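Local coordinates for protein Ulp1-like SUMO protease (Chaetomium thermophilum, PDB 6DG4) that probably removes SUMO from modified proteins as a C48-family cysteine protease, this chain being the catalytic domain of a longer protein, at residues Asp74-Asn77 / Thr78-Ala82. Sequence-based numbering, arbitrary orientation.
Sequences DYVN and TKKGA
With chi1 of Tyr-75 at 168° and of Lys-79 at 179°, both side chains leave the helix in the same direction and run side by side, one turn apart. Lys-79 CB lies over one face of the tyrosine ring, offset toward its rim; chi1 sets CG 4.0 Å from Tyr-75 OH, and the bend at chi2 keeps CD beside the same oxygen. That hydroxyl is hydrogen-bonded to Asp-251, with which the Lys-79 amine forms only a long, weak ion pair. One residue along, Val-76 CG1 meets Lys-80 CD at 3.9 Å. On the outer side, Thr-78 OG1 and the Asp-74 carboxylate are joined through two waters, one donating to each carboxylate oxygen. In the last turn, the carbonyl O of Asn-77 accepts a nearly straight bond from Ala-82 N (2.9 Å, 163°), in the carbonyl plane, while Gly-81 N bonds to Thr-78 O at 3.2 Å. The side-chain amide of Asn-77 bonds to Lys-88 N through OD1 and to Cys-89 O through ND2, tying the last turn of the helix to the start of strand 89-91. Gly-81, at positive phi, turns the chain out of the helix: a Schellman motif closing helix 62-80 of the Ulp1-family catalytic domain.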
loop_
_atom_site.group_PDB
_atom_site.type_symbol
_atom_site.label_atom_id
_atom_site.label_comp_id
_atom_site.label_asym_id
_atom_site.label_seq_id
_atom_site.Cartn_x
_atom_site.Cartn_y
_atom_site.Cartn_z
ATOM N N ASP A 74 -3.146 -9.228 0.133
ATOM C CA ASP A 74 -3.813 -10.490 0.425
ATOM C C ASP A 74 -5.172 -10.578 -0.261
ATOM O O ASP A 74 -5.581 -11.662 -0.694
ATOM C CB ASP A 74 -3.949 -10.683 1.928
ATOM C CG ASP A 74 -4.202 -12.117 2.288
ATOM O OD1 ASP A 74 -3.357 -12.971 1.950
ATOM O OD2 ASP A 74 -5.250 -12.389 2.892
ATOM N N TYR A 75 -5.891 -9.455 -0.370
ATOM C CA TYR A 75 -7.129 -9.459 -1.141
ATOM C C TYR A 75 -6.871 -9.950 -2.565
ATOM O O TYR A 75 -7.580 -10.824 -3.075
ATOM C CB TYR A 75 -7.807 -8.075 -1.161
ATOM C CG TYR A 75 -8.890 -8.079 -2.207
ATOM C CD1 TYR A 75 -10.157 -8.580 -1.930
ATOM C CD2 TYR A 75 -8.617 -7.674 -3.505
ATOM C CE1 TYR A 75 -11.120 -8.652 -2.922
ATOM C CE2 TYR A 75 -9.569 -7.734 -4.491
ATOM C CZ TYR A 75 -10.809 -8.228 -4.202
ATOM O OH TYR A 75 -11.731 -8.296 -5.216
ATOM N N VAL A 76 -5.861 -9.382 -3.227
ATOM C CA VAL A 76 -5.607 -9.730 -4.621
ATOM C C VAL A 76 -5.215 -11.195 -4.742
ATOM O O VAL A 76 -5.696 -11.913 -5.628
ATOM C CB VAL A 76 -4.538 -8.799 -5.225
ATOM C CG1 VAL A 76 -4.157 -9.276 -6.616
ATOM C CG2 VAL A 76 -5.040 -7.352 -5.276
ATOM N N ASN A 77 -4.337 -11.665 -3.856
ATOM C CA ASN A 77 -3.848 -13.032 -3.962
ATOM C C ASN A 77 -4.964 -14.032 -3.716
ATOM O O ASN A 77 -5.036 -15.068 -4.386
ATOM C CB ASN A 77 -2.699 -13.240 -2.985
ATOM C CG ASN A 77 -1.474 -12.453 -3.375
ATOM O OD1 ASN A 77 -1.244 -12.197 -4.557
ATOM N ND2 ASN A 77 -0.686 -12.055 -2.390
ATOM N N THR A 78 -5.842 -13.742 -2.761
ATOM C CA THR A 78 -6.985 -14.612 -2.519
ATOM C C THR A 78 -7.945 -14.602 -3.701
ATOM O O THR A 78 -8.426 -15.659 -4.127
ATOM C CB THR A 78 -7.678 -14.164 -1.234
ATOM O OG1 THR A 78 -6.789 -14.384 -0.134
ATOM C CG2 THR A 78 -8.961 -14.926 -1.007
ATOM N N LYS A 79 -8.222 -13.419 -4.253
ATOM C CA LYS A 79 -9.139 -13.321 -5.384
ATOM C C LYS A 79 -8.616 -14.106 -6.579
ATOM O O LYS A 79 -9.383 -14.786 -7.272
ATOM C CB LYS A 79 -9.338 -11.846 -5.738
ATOM C CG LYS A 79 -10.242 -11.577 -6.921
ATOM C CD LYS A 79 -11.655 -12.021 -6.633
ATOM C CE LYS A 79 -12.613 -11.534 -7.703
ATOM N NZ LYS A 79 -13.986 -12.062 -7.480
ATOM N N LYS A 80 -7.311 -14.035 -6.825
ATOM C CA LYS A 80 -6.692 -14.704 -7.961
ATOM C C LYS A 80 -6.304 -16.149 -7.674
ATOM O O LYS A 80 -5.845 -16.841 -8.590
ATOM C CB LYS A 80 -5.470 -13.903 -8.432
ATOM C CG LYS A 80 -5.826 -12.478 -8.858
ATOM C CD LYS A 80 -4.692 -11.764 -9.580
ATOM C CE LYS A 80 -4.472 -12.311 -10.989
ATOM N NZ LYS A 80 -5.634 -12.064 -11.890
ATOM N N GLY A 81 -6.491 -16.624 -6.445
ATOM C CA GLY A 81 -6.080 -17.971 -6.081
ATOM C C GLY A 81 -4.596 -18.213 -6.247
ATOM O O GLY A 81 -4.183 -19.309 -6.648
ATOM N N ALA A 82 -3.781 -17.213 -5.945
ATOM C CA ALA A 82 -2.350 -17.333 -6.167
ATOM C C ALA A 82 -1.733 -18.279 -5.141
ATOM O O ALA A 82 -2.152 -18.291 -3.979
ATOM C CB ALA A 82 -1.691 -15.961 -6.029
HETATM O O HOH W 1 -7.669 -12.965 1.827
HETATM O O HOH W 2 -3.878 -15.108 -0.046
HETATM O O HOH W 3 -4.138 -17.417 -2.364
#